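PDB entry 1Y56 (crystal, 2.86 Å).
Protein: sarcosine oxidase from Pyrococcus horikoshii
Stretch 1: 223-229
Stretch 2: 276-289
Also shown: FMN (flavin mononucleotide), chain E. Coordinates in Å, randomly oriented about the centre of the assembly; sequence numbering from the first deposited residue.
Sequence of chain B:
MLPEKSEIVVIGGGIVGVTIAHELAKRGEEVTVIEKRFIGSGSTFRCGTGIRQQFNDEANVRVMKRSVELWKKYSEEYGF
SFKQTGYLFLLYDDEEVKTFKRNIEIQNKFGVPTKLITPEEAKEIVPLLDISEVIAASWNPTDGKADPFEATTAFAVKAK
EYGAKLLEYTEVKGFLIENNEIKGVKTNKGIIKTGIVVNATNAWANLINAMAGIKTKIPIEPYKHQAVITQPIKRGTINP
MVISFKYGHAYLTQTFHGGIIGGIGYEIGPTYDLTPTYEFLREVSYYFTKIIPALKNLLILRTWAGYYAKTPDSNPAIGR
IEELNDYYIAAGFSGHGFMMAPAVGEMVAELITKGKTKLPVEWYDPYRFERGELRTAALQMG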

# COMPACT_ATOMS: atom_id res chain seq x y z
N TYR B 223 23.11 1.28 -35.91
CA TYR B 223 24.31 1.34 -35.07
C TYR B 223 24.39 2.62 -34.31
O TYR B 223 23.99 3.68 -34.81
CB TYR B 223 25.58 1.22 -35.91
CG TYR B 223 25.88 -0.18 -36.35
CD1 TYR B 223 26.81 -0.97 -35.66
CD2 TYR B 223 25.23 -0.73 -37.46
CE1 TYR B 223 27.08 -2.26 -36.07
CE2 TYR B 223 25.49 -2.02 -37.88
CZ TYR B 223 26.42 -2.78 -37.18
OH TYR B 223 26.66 -4.06 -37.61
N LYS B 224 24.92 2.54 -33.11
CA LYS B 224 25.05 3.69 -32.28
C LYS B 224 26.30 4.46 -32.62
O LYS B 224 27.40 3.97 -32.40
CB LYS B 224 25.06 3.29 -30.81
CG LYS B 224 24.82 4.46 -29.88
CD LYS B 224 24.40 4.00 -28.50
CE LYS B 224 25.58 3.71 -27.59
NZ LYS B 224 25.08 3.51 -26.20
N HIS B 225 26.13 5.65 -33.20
CA HIS B 225 27.20 6.64 -33.31
C HIS B 225 26.95 7.81 -32.35
O HIS B 225 25.83 7.98 -31.86
CB HIS B 225 27.42 7.10 -34.75
CG HIS B 225 28.21 6.11 -35.56
ND1 HIS B 225 27.67 4.93 -36.03
CD2 HIS B 225 29.51 6.11 -35.95
CE1 HIS B 225 28.60 4.25 -36.69
NE2 HIS B 225 29.73 4.95 -36.66
N GLN B 226 28.00 8.56 -32.03
CA GLN B 226 27.89 9.60 -31.01
C GLN B 226 28.49 10.95 -31.42
O GLN B 226 29.30 11.03 -32.35
CB GLN B 226 28.50 9.13 -29.68
CG GLN B 226 27.74 7.99 -29.00
CD GLN B 226 28.32 7.62 -27.65
OE1 GLN B 226 28.21 8.38 -26.69
NE2 GLN B 226 28.96 6.46 -27.57
N ALA B 227 28.07 12.01 -30.74
CA ALA B 227 28.62 13.33 -31.00
C ALA B 227 28.83 14.12 -29.71
O ALA B 227 28.26 13.80 -28.67
CB ALA B 227 27.74 14.11 -31.99
N VAL B 228 29.68 15.13 -29.81
CA VAL B 228 29.94 16.06 -28.71
C VAL B 228 29.66 17.49 -29.18
O VAL B 228 29.70 17.78 -30.37
CB VAL B 228 31.38 15.90 -28.19
CG1 VAL B 228 32.39 16.29 -29.25
CG2 VAL B 228 31.60 16.67 -26.90
N ILE B 229 29.34 18.37 -28.24
CA ILE B 229 29.27 19.80 -28.54
C ILE B 229 30.06 20.55 -27.46
O ILE B 229 29.95 20.24 -26.27
CB ILE B 229 27.79 20.31 -28.63
CG1 ILE B 229 27.75 21.77 -29.08
CG2 ILE B 229 27.03 20.15 -27.29
CD1 ILE B 229 28.22 21.97 -30.46
N PRO B 276 24.62 8.21 -24.45
CA PRO B 276 26.05 8.32 -24.65
C PRO B 276 26.88 7.51 -23.66
O PRO B 276 26.38 7.09 -22.62
CB PRO B 276 26.31 9.82 -24.49
CG PRO B 276 25.15 10.34 -23.76
CD PRO B 276 24.00 9.50 -24.08
N THR B 277 28.15 7.30 -23.99
CA THR B 277 29.03 6.49 -23.16
C THR B 277 30.27 7.27 -22.72
O THR B 277 30.79 8.09 -23.47
CB THR B 277 29.42 5.17 -23.89
OG1 THR B 277 30.50 5.41 -24.81
CG2 THR B 277 28.23 4.61 -24.66
N TYR B 278 30.76 6.98 -21.51
CA TYR B 278 32.03 7.54 -20.99
C TYR B 278 33.25 7.32 -21.89
O TYR B 278 34.13 8.18 -21.96
CB TYR B 278 32.33 7.00 -19.59
CG TYR B 278 33.69 7.37 -19.04
CD1 TYR B 278 33.95 8.67 -18.60
CD2 TYR B 278 34.72 6.42 -18.95
CE1 TYR B 278 35.20 9.01 -18.10
CE2 TYR B 278 35.97 6.75 -18.43
CZ TYR B 278 36.20 8.05 -18.01
OH TYR B 278 37.43 8.39 -17.50
N GLU B 279 33.20 6.23 -22.71
CA GLU B 279 34.39 5.76 -23.40
C GLU B 279 34.52 6.71 -24.62
O GLU B 279 35.63 7.18 -24.95
CB GLU B 279 34.20 4.32 -23.94
CG GLU B 279 33.19 3.48 -23.10
CD GLU B 279 33.81 3.08 -21.77
OE1 GLU B 279 33.65 3.84 -20.77
OE2 GLU B 279 34.51 2.03 -21.71
N PHE B 280 33.37 6.99 -25.26
CA PHE B 280 33.29 8.00 -26.31
C PHE B 280 33.76 9.35 -25.82
O PHE B 280 34.46 10.04 -26.55
CB PHE B 280 31.87 8.14 -26.88
CG PHE B 280 31.69 9.36 -27.72
CD1 PHE B 280 32.23 9.42 -29.00
CD2 PHE B 280 31.01 10.47 -27.23
CE1 PHE B 280 32.08 10.56 -29.79
CE2 PHE B 280 30.86 11.62 -28.01
CZ PHE B 280 31.40 11.66 -29.29
N LEU B 281 33.35 9.73 -24.60
CA LEU B 281 33.74 11.01 -24.01
C LEU B 281 35.26 11.15 -23.97
O LEU B 281 35.82 12.18 -24.32
CB LEU B 281 33.20 11.13 -22.58
CG LEU B 281 32.64 12.44 -21.99
CD1 LEU B 281 33.08 12.57 -20.53
CD2 LEU B 281 33.03 13.69 -22.77
N ARG B 282 35.92 10.07 -23.55
CA ARG B 282 37.36 10.04 -23.43
C ARG B 282 38.04 10.06 -24.78
O ARG B 282 38.98 10.81 -24.99
CB ARG B 282 37.80 8.79 -22.66
CG ARG B 282 37.37 8.78 -21.21
CD ARG B 282 38.07 9.86 -20.41
NE ARG B 282 39.48 10.00 -20.78
CZ ARG B 282 40.47 9.21 -20.36
NH1 ARG B 282 40.23 8.20 -19.53
NH2 ARG B 282 41.70 9.44 -20.77
N GLU B 283 37.55 9.23 -25.68
CA GLU B 283 38.17 9.09 -27.00
C GLU B 283 38.05 10.36 -27.84
O GLU B 283 39.04 10.84 -28.36
CB GLU B 283 37.62 7.86 -27.72
CG GLU B 283 38.46 6.62 -27.57
CD GLU B 283 37.89 5.43 -28.36
OE1 GLU B 283 36.94 4.79 -27.87
OE2 GLU B 283 38.39 5.14 -29.47
N VAL B 284 36.85 10.92 -27.94
CA VAL B 284 36.67 12.17 -28.69
C VAL B 284 37.59 13.28 -28.16
O VAL B 284 38.19 14.03 -28.94
CB VAL B 284 35.20 12.64 -28.73
CG1 VAL B 284 34.78 13.27 -27.41
CG2 VAL B 284 35.01 13.61 -29.85
N SER B 285 37.73 13.37 -26.84
CA SER B 285 38.61 14.36 -26.25
C SER B 285 40.07 14.15 -26.68
O SER B 285 40.79 15.11 -26.96
CB SER B 285 38.49 14.31 -24.74
OG SER B 285 37.15 14.51 -24.34
N TYR B 286 40.49 12.90 -26.74
CA TYR B 286 41.86 12.59 -27.13
C TYR B 286 42.09 12.96 -28.59
O TYR B 286 43.08 13.62 -28.92
CB TYR B 286 42.18 11.12 -26.87
CG TYR B 286 43.48 10.72 -27.49
CD1 TYR B 286 43.50 10.11 -28.74
CD2 TYR B 286 44.71 10.99 -26.86
CE1 TYR B 286 44.69 9.77 -29.35
CE2 TYR B 286 45.91 10.64 -27.47
CZ TYR B 286 45.89 10.03 -28.71
OH TYR B 286 47.05 9.67 -29.35
N TYR B 287 41.16 12.55 -29.46
CA TYR B 287 41.34 12.75 -30.89
C TYR B 287 41.29 14.21 -31.31
O TYR B 287 42.16 14.66 -32.04
CB TYR B 287 40.34 11.93 -31.69
CG TYR B 287 40.65 10.46 -31.59
CD1 TYR B 287 41.94 10.00 -31.83
CD2 TYR B 287 39.67 9.54 -31.25
CE1 TYR B 287 42.25 8.67 -31.75
CE2 TYR B 287 39.97 8.18 -31.16
CZ TYR B 287 41.26 7.76 -31.42
OH TYR B 287 41.59 6.42 -31.35
N PHE B 288 40.29 14.94 -30.82
CA PHE B 288 40.07 16.34 -31.17
C PHE B 288 41.29 17.17 -30.80
O PHE B 288 41.75 17.99 -31.60
CB PHE B 288 38.83 16.87 -30.45
CG PHE B 288 37.54 16.58 -31.16
CD1 PHE B 288 37.44 15.57 -32.11
CD2 PHE B 288 36.39 17.31 -30.85
CE1 PHE B 288 36.22 15.31 -32.76
CE2 PHE B 288 35.17 17.04 -31.49
CZ PHE B 288 35.09 16.04 -32.44
N THR B 289 41.82 16.93 -29.60
CA THR B 289 42.89 17.76 -29.05
C THR B 289 44.24 17.45 -29.69
O THR B 289 45.19 18.24 -29.56
CB THR B 289 42.97 17.63 -27.52
OG1 THR B 289 43.21 16.26 -27.16
CG2 THR B 289 41.68 18.11 -26.87
N1 FMN E . 23.10 20.25 -27.09
C2 FMN E . 23.47 21.26 -26.27
O2 FMN E . 23.39 21.11 -25.03
N3 FMN E . 23.94 22.42 -26.76
C4 FMN E . 24.04 22.60 -28.09
O4 FMN E . 24.47 23.69 -28.54
C4A FMN E . 23.66 21.58 -28.97
N5 FMN E . 23.75 21.73 -30.32
C5A FMN E . 23.38 20.75 -31.18
C6 FMN E . 23.49 20.96 -32.56
C7 FMN E . 23.12 19.97 -33.47
C7M FMN E . 23.26 20.27 -34.95
C8 FMN E . 22.63 18.75 -32.99
C8M FMN E . 22.22 17.65 -33.90
C9 FMN E . 22.51 18.54 -31.61
C9A FMN E . 22.89 19.53 -30.70
N10 FMN E . 22.78 19.35 -29.30
C10 FMN E . 23.18 20.38 -28.43
C1' FMN E . 22.31 18.10 -28.72
C2' FMN E . 20.81 18.07 -28.60
O2' FMN E . 20.49 18.18 -27.20
C3' FMN E . 20.36 16.76 -29.28
O3' FMN E . 19.11 16.92 -29.98
C4' FMN E . 20.25 15.65 -28.29
O4' FMN E . 20.87 15.72 -27.24
C5' FMN E . 19.37 14.46 -28.60
O5' FMN E . 18.44 14.29 -27.53
P FMN E . 18.80 13.38 -26.26
O1P FMN E . 18.65 11.98 -26.80
O2P FMN E . 17.79 13.80 -25.22
O3P FMN E . 20.22 13.69 -25.86

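How do the two backbones meet? Residues 223-229 form an extended strand, part of a longer one, while the second stretch begins as a loop at P276 and T277 and then winds into a helix from Y278 onward. The helix crosses the strand at -58°, with a closest approach of 9.3 Å between the axes, a spacing that leaves room for a single layer of side chains. The CA atoms of Q226 and P276 lie 6.7 Å apart, and those of V228 and V284 7.8 Å apart, so the contact runs from the loop into the helix. Because side chains alternate along a strand, K224, Q226 and V228 point toward the helix, whereas H225, A227 and I229 point away; on that other side, I229 CG1 comes within 3.8 Å of O4 of the FMN.

What ties the strand to the start of the helix? The amide end of Q226 does, by pairing with T277 through both of its polar atoms. T277 N donates to Q226 OE1 at 2.9 Å, and Q226 NE2 donates a weak hydrogen bond to T277 OG1 at 3.3 Å. Glutamine suits this place because one group offers an acceptor and a donor, meeting backbone and side chain of the same residue. T277 OG1 has a second task as the N-cap: it accepts a weak bond from F280 N, also 3.3 Å long, at the open first turn of the helix.

How does Q226 also serve the apolar part of the contact? The strand backbone sets CB of Q226 over the face of the F280 ring, and chi1 (m) and chi2 (t) then carry the amide on to T277. This CB sits 3.5 Å from the ring centroid and only 3° off the normal, a nearly ideal CH-pi contact. Q226 thus sets its CB on the phenyl ring while its amide reaches T277. The edge of the same ring approaches the strand backbone, with F280 CZ 3.9 Å from V228 N.

What continues the packing along the helix? V228 is the apolar counterpart of Q226, two residues further along the strand. Its CG1 lies 3.8 Å from V284 CG2 and 3.6 Å from F288 CE2, and its CB is 4.3 Å from F280 CE2. F280, V284 and F288 are spaced four apart, so the helical repeat brings all three toward the strand. Their hydrocarbon side chains, like that of V228, are buried and need no polar partners; the compact valines meet between the larger rings. In all, the two stretches bury 405 Å² against each other.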